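Local coordinates for aminopentol aminotransferase (Sphingopyxis macrogoltabida, PDB 6HBS), which transfers the amino group of aminopentol, a hydrolysed fumonisin, to pyruvate with pyridoxal 5'-phosphate as cofactor, yielding 2-keto-HFB1 and alanine, at residues Arg214-Cys219 with Ala225-Asp230; Ala362-Lys367 with Asp397-Ala402. All blocks are in the same frame, centred on the assembly; numbering follows the deposited sequence.

Contact 1 (Arg214-Cys219 with Ala225-Asp230); sequences RTARKC and ALLVVD. With PLP (pyridoxal-5'-phosphate), chain C.
Leu227 meets Arg217 and Ala216 with every carbon beyond its backbone except the branch point. Its CB lies 3.7 Å from Arg217 NH1, over one face of the guanidinium and displaced toward the rim of that plane. With CG anti to the backbone N (chi1 -178°) the fork is carried up to the helix, where CD1 reaches Ala216 CB at 4.0 Å and CD2 lies 4.1 Å from both Arg217 NH1 and Arg217 CA. The leucine thus fills the angle between the helix surface and the arginine chain, which bends at chi2 and again at chi3 to lay its head across Leu227. Polar partners hold that head: Glu250 O takes a hydrogen bond from NH1, while Asp252 and Asp221 form salt bridges with NH2. Asp252 OD2 also accepts a hydrogen bond from Leu227 N, so one carboxylate ties strand and arginine together.

Helix 210-223 leads into strand 226-230, completing a beta-alpha-beta crossover from the parallel neighbour 189-194 in the seven-stranded sheet of the fold-type I aminotransferase large domain. Helix 118-133 packs on the other face, against Leu226 and Val228. The strand ends at the cofactor, where Asp230 OD2 stands 2.7 Å from PLP N1 and is also hydrogen-bonded to His146 ND1; OD1 is fixed by the amide of Val232. Were Asp230 replaced by alanine, the pyridine nitrogen would probably lose its carboxylate mate and His146 would be freer to turn.

Contact 2 (Ala362-Lys367 with Asp397-Ala402); sequences AAACLK and DRAFSA
Ala364 and Ala399 face each other with no flat group between them; the one aromatic ring of the two segments belongs to Phe400, which leaves its backbone directed away from segment 362-367. Its ring meets His332 of helix 310-332, whose plane is inclined to it by about 20°, and the more steeply tilted ring of Trp361, which comes from helix 356-367 itself. The contact is an alanine-lined crossing of two helices, 356-367 and 386-405, in the C-terminal part of the chain, which in class-III aminotransferases contributes to the small domain. The axes of segments 362-367 and 397-402 run at 130° to one another, nearer antiparallel than parallel, and approach to 8.3 Å.

Such closeness follows from the small side chains: the CA atoms of Ala364 and Ala399 are 4.9 Å apart, and their CB atoms touch at 3.8 Å. Ala364 CB also lies 3.9 Å from Ala399 CA, so the methyl rests against the backbone of the facing helix as well as its side chain. One turn further along, Ala402 CB comes to 4.2 Å from Ala364 CB, and the single methyl of Ala364 therefore touches two alanines on neighbouring turns of the facing helix. This flank is partly exposed, whereas Cys365 and Ala399 are buried. Behind segment 397-402, helix 310-332 supplies Arg331, which forms a salt bridge with Asp397 OD1; Phe35 packs against Ala362 and Leu366. The sulfur of Cys365, anti to its own carbonyl carbon (chi1 -71°), swings across to Ala399, where SG stops 3.6 Å from CB.

Overall arrangement
Contacts 1 and 2 lie on opposite sides of the centre of the chain, about 20 and 25 Å from it. Their own centres are 43 Å apart and their nearest atoms about 25 Å, so neither touches the other, and in sequence contact 1 closes before contact 2 opens. Contact 1 belongs to the large domain, and through Asp230 its strand reaches the PLP pocket, although the leucine and arginine packing is away from it. That pocket also draws on Ser119 and Arg233, and on Ser287 of the second subunit. Contact 2 joins two helices nearer the C-terminus, away from the cofactor. Neither pair of segments is touched by the other protein chain.

Contact 1 (Arg214-Cys219 with Ala225-Asp230)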
ATOM      1  N   ARG A 214       4.674 -27.167 -16.077  1.00 24.80           N
ATOM      2  CA  ARG A 214       5.648 -27.337 -17.134  1.00 25.16           C
ATOM      3  C   ARG A 214       5.197 -26.606 -18.399  1.00 23.15           C
ATOM      4  O   ARG A 214       5.961 -25.926 -19.027  1.00 23.69           O
ATOM      5  CB  ARG A 214       5.877 -28.816 -17.436  1.00 29.32           C
ATOM      6  CG  ARG A 214       6.748 -29.498 -16.402  1.00 32.70           C
ATOM      7  CD  ARG A 214       6.637 -31.004 -16.483  1.00 36.61           C
ATOM      8  NE  ARG A 214       7.536 -31.581 -15.494  1.00 40.87           N
ATOM      9  CZ  ARG A 214       7.645 -32.884 -15.226  1.00 49.47           C
ATOM     10  NH1 ARG A 214       6.720 -33.740 -15.641  1.00 46.44           N
ATOM     11  NH2 ARG A 214       8.692 -33.321 -14.544  1.00 48.17           N
ATOM     12  N   THR A 215       3.931 -26.750 -18.772  1.00 24.89           N
ATOM     13  CA  THR A 215       3.461 -26.072 -19.939  1.00 24.19           C
ATOM     14  C   THR A 215       3.584 -24.539 -19.767  1.00 24.00           C
ATOM     15  O   THR A 215       3.949 -23.842 -20.695  1.00 21.30           O
ATOM     16  CB  THR A 215       2.027 -26.468 -20.265  1.00 27.03           C
ATOM     17  OG1 THR A 215       2.013 -27.885 -20.431  1.00 27.45           O
ATOM     18  CG2 THR A 215       1.517 -25.747 -21.495  1.00 27.76           C
ATOM     19  N   ALA A 216       3.287 -24.010 -18.577  1.00 22.96           N
ATOM     20  CA  ALA A 216       3.445 -22.577 -18.367  1.00 21.88           C
ATOM     21  C   ALA A 216       4.899 -22.190 -18.651  1.00 21.56           C
ATOM     22  O   ALA A 216       5.174 -21.202 -19.363  1.00 23.35           O
ATOM     23  CB  ALA A 216       2.999 -22.206 -16.960  1.00 23.24           C
ATOM     24  N   ARG A 217       5.837 -22.974 -18.114  1.00 20.75           N
ATOM     25  CA  ARG A 217       7.252 -22.596 -18.183  1.00 21.70           C
ATOM     26  C   ARG A 217       7.736 -22.718 -19.635  1.00 23.48           C
ATOM     27  O   ARG A 217       8.474 -21.876 -20.131  1.00 21.91           O
ATOM     28  CB  ARG A 217       8.085 -23.448 -17.227  1.00 21.53           C
ATOM     29  CG  ARG A 217       9.595 -23.213 -17.269  1.00 23.41           C
ATOM     30  CD  ARG A 217      10.087 -21.857 -16.756  1.00 21.94           C
ATOM     31  NE  ARG A 217       9.880 -20.757 -17.686  1.00 23.18           N
ATOM     32  CZ  ARG A 217      10.123 -19.461 -17.437  1.00 25.81           C
ATOM     33  NH1 ARG A 217      10.337 -19.035 -16.198  1.00 26.39           N
ATOM     34  NH2 ARG A 217      10.149 -18.590 -18.437  1.00 25.98           N
ATOM     35  N   LYS A 218       7.317 -23.784 -20.316  1.00 23.83           N
ATOM     36  CA  LYS A 218       7.739 -24.035 -21.706  1.00 27.08           C
ATOM     37  C   LYS A 218       7.154 -23.008 -22.686  1.00 23.72           C
ATOM     38  O   LYS A 218       7.851 -22.529 -23.559  1.00 25.96           O
ATOM     39  CB  LYS A 218       7.364 -25.469 -22.104  1.00 33.23           C
ATOM     40  CG  LYS A 218       7.640 -25.820 -23.560  1.00 40.44           C
ATOM     41  CD  LYS A 218       7.137 -27.204 -23.969  1.00 47.85           C
ATOM     42  CE  LYS A 218       5.623 -27.314 -24.019  1.00 55.65           C
ATOM     43  NZ  LYS A 218       5.039 -26.427 -25.056  1.00 60.35           N
ATOM     44  N   CYS A 219       5.878 -22.658 -22.576  1.00 22.58           N
ATOM     45  CA  CYS A 219       5.307 -21.658 -23.445  1.00 23.69           C
ATOM     46  C   CYS A 219       5.976 -20.298 -23.210  1.00 22.96           C
ATOM     47  O   CYS A 219       6.231 -19.538 -24.165  1.00 22.31           O
ATOM     48  CB  CYS A 219       3.806 -21.533 -23.241  1.00 26.33           C
ATOM     49  SG  CYS A 219       2.910 -22.986 -23.851  1.00 29.59           S
ATOM     50  N   ALA A 225       7.694 -14.571 -23.148  1.00 24.67           N
ATOM     51  CA  ALA A 225       6.769 -14.071 -22.120  1.00 23.60           C
ATOM     52  C   ALA A 225       7.340 -14.402 -20.744  1.00 21.26           C
ATOM     53  O   ALA A 225       8.018 -15.401 -20.603  1.00 21.29           O
ATOM     54  CB  ALA A 225       5.419 -14.708 -22.266  1.00 22.73           C
ATOM     55  N   LEU A 226       7.046 -13.564 -19.746  1.00 20.13           N
ATOM     56  CA  LEU A 226       7.526 -13.829 -18.365  1.00 19.61           C
ATOM     57  C   LEU A 226       6.520 -14.685 -17.613  1.00 18.91           C
ATOM     58  O   LEU A 226       5.332 -14.359 -17.586  1.00 20.28           O
ATOM     59  CB  LEU A 226       7.727 -12.508 -17.624  1.00 20.16           C
ATOM     60  CG  LEU A 226       8.739 -11.546 -18.228  1.00 21.23           C
ATOM     61  CD1 LEU A 226       8.996 -10.378 -17.279  1.00 22.25           C
ATOM     62  CD2 LEU A 226      10.033 -12.238 -18.556  1.00 21.95           C
ATOM     63  N   LEU A 227       7.038 -15.712 -16.927  1.00 18.15           N
ATOM     64  CA  LEU A 227       6.274 -16.505 -15.981  1.00 19.99           C
ATOM     65  C   LEU A 227       6.308 -15.815 -14.616  1.00 18.01           C
ATOM     66  O   LEU A 227       7.376 -15.600 -14.050  1.00 19.22           O
ATOM     67  CB  LEU A 227       6.832 -17.926 -15.860  1.00 19.19           C
ATOM     68  CG  LEU A 227       6.046 -18.828 -14.912  1.00 19.92           C
ATOM     69  CD1 LEU A 227       4.582 -18.887 -15.307  1.00 20.16           C
ATOM     70  CD2 LEU A 227       6.645 -20.219 -14.843  1.00 21.99           C
ATOM     71  N   VAL A 228       5.126 -15.484 -14.123  1.00 18.61           N
ATOM     72  CA  VAL A 228       4.957 -14.793 -12.860  1.00 18.22           C
ATOM     73  C   VAL A 228       4.199 -15.719 -11.905  1.00 18.39           C
ATOM     74  O   VAL A 228       3.032 -16.044 -12.142  1.00 17.95           O
ATOM     75  CB  VAL A 228       4.194 -13.476 -13.044  1.00 18.09           C
ATOM     76  CG1 VAL A 228       4.148 -12.717 -11.726  1.00 18.69           C
ATOM     77  CG2 VAL A 228       4.780 -12.607 -14.168  1.00 18.87           C
ATOM     78  N   VAL A 229       4.839 -16.106 -10.796  1.00 18.78           N
ATOM     79  CA  VAL A 229       4.117 -16.860  -9.772  1.00 17.80           C
ATOM     80  C   VAL A 229       3.655 -15.874  -8.702  1.00 17.47           C
ATOM     81  O   VAL A 229       4.478 -15.184  -8.114  1.00 19.23           O
ATOM     82  CB  VAL A 229       4.972 -17.988  -9.191  1.00 18.63           C
ATOM     83  CG1 VAL A 229       4.387 -18.537  -7.906  1.00 19.80           C
ATOM     84  CG2 VAL A 229       5.162 -19.099 -10.200  1.00 21.05           C
ATOM     85  N   ASP A 230       2.345 -15.834  -8.437  1.00 17.07           N
ATOM     86  CA  ASP A 230       1.810 -14.977  -7.404  1.00 16.55           C
ATOM     87  C   ASP A 230       1.814 -15.749  -6.081  1.00 16.89           C
ATOM     88  O   ASP A 230       0.904 -16.504  -5.828  1.00 16.84           O
ATOM     89  CB  ASP A 230       0.441 -14.432  -7.788  1.00 15.90           C
ATOM     90  CG  ASP A 230      -0.138 -13.511  -6.753  1.00 18.21           C
ATOM     91  OD1 ASP A 230       0.480 -13.397  -5.664  1.00 18.24           O
ATOM     92  OD2 ASP A 230      -1.245 -12.999  -6.997  1.00 18.96           O
TER
HETATM   93  N1  PLP C 501      -2.414 -12.029  -4.771  1.00 22.84           N
HETATM   94  C2  PLP C 501      -2.905 -13.034  -4.014  1.00 22.56           C
HETATM   95  C2A PLP C 501      -2.755 -14.479  -4.428  1.00 22.58           C
HETATM   96  C3  PLP C 501      -3.530 -12.719  -2.733  1.00 23.46           C
HETATM   97  O3  PLP C 501      -4.020 -13.699  -1.944  1.00 27.16           O
HETATM   98  C4  PLP C 501      -3.617 -11.305  -2.301  1.00 24.14           C
HETATM   99  C4A PLP C 501      -4.244 -11.022  -0.983  1.00 27.75           C
HETATM  100  C5  PLP C 501      -3.094 -10.287  -3.261  1.00 22.24           C
HETATM  101  C6  PLP C 501      -2.495 -10.722  -4.437  1.00 21.74           C
HETATM  102  C5A PLP C 501      -3.133  -8.788  -2.971  1.00 22.22           C
HETATM  103  O4P PLP C 501      -2.449  -8.466  -1.733  1.00 21.35           O
HETATM  104  P   PLP C 501      -3.030  -7.171  -0.971  1.00 20.19           P
HETATM  105  O1P PLP C 501      -4.365  -7.485  -0.465  1.00 21.89           O
HETATM  106  O2P PLP C 501      -3.109  -6.111  -2.033  1.00 18.60           O
HETATM  107  O3P PLP C 501      -1.980  -6.985   0.102  1.00 18.00           O

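Contact 2 (Ala362-Lys367 with Asp397-Ala402)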
ATOM      1  N   ALA A 362     -19.585 -23.320  10.950  1.00 21.34           N
ATOM      2  CA  ALA A 362     -18.585 -22.306  11.255  1.00 23.29           C
ATOM      3  C   ALA A 362     -19.093 -21.439  12.410  1.00 22.43           C
ATOM      4  O   ALA A 362     -18.347 -21.130  13.318  1.00 22.73           O
ATOM      5  CB  ALA A 362     -18.254 -21.482  10.005  1.00 22.67           C
ATOM      6  N   ALA A 363     -20.383 -21.079  12.388  1.00 24.08           N
ATOM      7  CA  ALA A 363     -20.914 -20.195  13.422  1.00 26.77           C
ATOM      8  C   ALA A 363     -20.906 -20.920  14.771  1.00 27.17           C
ATOM      9  O   ALA A 363     -20.642 -20.304  15.794  1.00 24.47           O
ATOM     10  CB  ALA A 363     -22.307 -19.717  13.088  1.00 26.40           C
ATOM     11  N   ALA A 364     -21.235 -22.220  14.752  1.00 27.43           N
ATOM     12  CA  ALA A 364     -21.290 -23.039  15.974  1.00 28.45           C
ATOM     13  C   ALA A 364     -19.877 -23.165  16.556  1.00 26.77           C
ATOM     14  O   ALA A 364     -19.702 -23.192  17.750  1.00 26.89           O
ATOM     15  CB  ALA A 364     -21.902 -24.390  15.674  1.00 28.83           C
ATOM     16  N   CYS A 365     -18.858 -23.186  15.693  1.00 24.75           N
ATOM     17  CA  CYS A 365     -17.470 -23.220  16.174  1.00 25.74           C
ATOM     18  C   CYS A 365     -17.096 -21.942  16.956  1.00 25.25           C
ATOM     19  O   CYS A 365     -16.274 -22.020  17.877  1.00 24.02           O
ATOM     20  CB  CYS A 365     -16.475 -23.406  15.044  1.00 25.67           C
ATOM     21  SG  CYS A 365     -16.454 -25.049  14.293  1.00 24.92           S
ATOM     22  N   LEU A 366     -17.670 -20.780  16.600  1.00 27.42           N
ATOM     23  CA  LEU A 366     -17.405 -19.508  17.347  1.00 28.98           C
ATOM     24  C   LEU A 366     -17.736 -19.678  18.830  1.00 28.61           C
ATOM     25  O   LEU A 366     -16.987 -19.213  19.674  1.00 25.02           O
ATOM     26  CB  LEU A 366     -18.231 -18.338  16.805  1.00 28.91           C
ATOM     27  CG  LEU A 366     -17.832 -17.775  15.446  1.00 29.88           C
ATOM     28  CD1 LEU A 366     -18.841 -16.708  14.986  1.00 29.34           C
ATOM     29  CD2 LEU A 366     -16.426 -17.199  15.461  1.00 27.70           C
ATOM     30  N   LYS A 367     -18.853 -20.346  19.136  1.00 32.81           N
ATOM     31  CA  LYS A 367     -19.285 -20.536  20.533  1.00 35.57           C
ATOM     32  C   LYS A 367     -18.242 -21.307  21.334  1.00 31.90           C
ATOM     33  O   LYS A 367     -18.128 -21.103  22.533  1.00 34.87           O
ATOM     34  CB  LYS A 367     -20.578 -21.349  20.630  1.00 43.01           C
ATOM     35  CG  LYS A 367     -21.828 -20.653  20.116  1.00 50.15           C
ATOM     36  CD  LYS A 367     -23.033 -20.885  21.025  1.00 57.96           C
ATOM     37  CE  LYS A 367     -24.253 -21.393  20.291  1.00 64.21           C
ATOM     38  NZ  LYS A 367     -24.548 -20.560  19.101  1.00 68.69           N
ATOM     39  N   ASP A 397     -16.315 -30.690  17.410  1.00 28.07           N
ATOM     40  CA  ASP A 397     -17.171 -31.838  17.756  1.00 29.09           C
ATOM     41  C   ASP A 397     -18.555 -31.325  18.140  1.00 29.67           C
ATOM     42  O   ASP A 397     -19.570 -31.783  17.587  1.00 28.58           O
ATOM     43  CB  ASP A 397     -16.561 -32.675  18.881  1.00 32.54           C
ATOM     44  CG  ASP A 397     -17.328 -33.977  19.073  1.00 41.20           C
ATOM     45  OD1 ASP A 397     -17.191 -34.870  18.203  1.00 42.46           O
ATOM     46  OD2 ASP A 397     -18.120 -34.045  20.030  1.00 44.80           O
ATOM     47  N   ARG A 398     -18.586 -30.343  19.062  1.00 30.23           N
ATOM     48  CA  ARG A 398     -19.839 -29.727  19.477  1.00 30.93           C
ATOM     49  C   ARG A 398     -20.545 -29.062  18.289  1.00 29.96           C
ATOM     50  O   ARG A 398     -21.775 -28.944  18.266  1.00 30.10           O
ATOM     51  CB  ARG A 398     -19.584 -28.750  20.631  1.00 32.40           C
ATOM     52  CG  ARG A 398     -19.185 -29.485  21.904  1.00 39.32           C
ATOM     53  CD  ARG A 398     -19.241 -28.671  23.177  1.00 44.84           C
ATOM     54  NE  ARG A 398     -18.333 -27.541  23.132  1.00 52.00           N
ATOM     55  CZ  ARG A 398     -17.025 -27.602  23.364  1.00 56.14           C
ATOM     56  NH1 ARG A 398     -16.486 -28.739  23.778  1.00 56.62           N
ATOM     57  NH2 ARG A 398     -16.268 -26.530  23.159  1.00 50.97           N
ATOM     58  N   ALA A 399     -19.768 -28.584  17.311  1.00 28.82           N
ATOM     59  CA  ALA A 399     -20.325 -27.865  16.196  1.00 28.03           C
ATOM     60  C   ALA A 399     -21.052 -28.836  15.264  1.00 25.97           C
ATOM     61  O   ALA A 399     -22.130 -28.524  14.765  1.00 27.00           O
ATOM     62  CB  ALA A 399     -19.238 -27.075  15.486  1.00 27.16           C
ATOM     63  N   PHE A 400     -20.438 -29.991  15.001  1.00 26.94           N
ATOM     64  CA  PHE A 400     -21.085 -31.071  14.243  1.00 28.77           C
ATOM     65  C   PHE A 400     -22.415 -31.455  14.906  1.00 29.99           C
ATOM     66  O   PHE A 400     -23.435 -31.544  14.208  1.00 30.21           O
ATOM     67  CB  PHE A 400     -20.165 -32.289  14.108  1.00 29.34           C
ATOM     68  CG  PHE A 400     -19.091 -32.174  13.054  1.00 28.10           C
ATOM     69  CD1 PHE A 400     -19.410 -32.140  11.706  1.00 32.53           C
ATOM     70  CD2 PHE A 400     -17.757 -32.151  13.401  1.00 27.01           C
ATOM     71  CE1 PHE A 400     -18.414 -32.013  10.747  1.00 31.69           C
ATOM     72  CE2 PHE A 400     -16.765 -32.045  12.442  1.00 29.93           C
ATOM     73  CZ  PHE A 400     -17.095 -31.961  11.118  1.00 29.99           C
ATOM     74  N   SER A 401     -22.420 -31.595  16.247  1.00 30.04           N
ATOM     75  CA  SER A 401     -23.653 -31.970  16.995  1.00 33.00           C
ATOM     76  C   SER A 401     -24.715 -30.896  16.795  1.00 34.84           C
ATOM     77  O   SER A 401     -25.869 -31.230  16.546  1.00 36.73           O
ATOM     78  CB  SER A 401     -23.422 -32.178  18.479  1.00 32.56           C
ATOM     79  OG  SER A 401     -22.455 -33.182  18.696  1.00 32.02           O
ATOM     80  N   ALA A 402     -24.312 -29.621  16.917  1.00 32.27           N
ATOM     81  CA  ALA A 402     -25.262 -28.515  16.836  1.00 35.45           C
ATOM     82  C   ALA A 402     -25.889 -28.447  15.432  1.00 36.75           C
ATOM     83  O   ALA A 402     -27.078 -28.121  15.271  1.00 40.23           O
ATOM     84  CB  ALA A 402     -24.589 -27.214  17.235  1.00 36.17           C
TER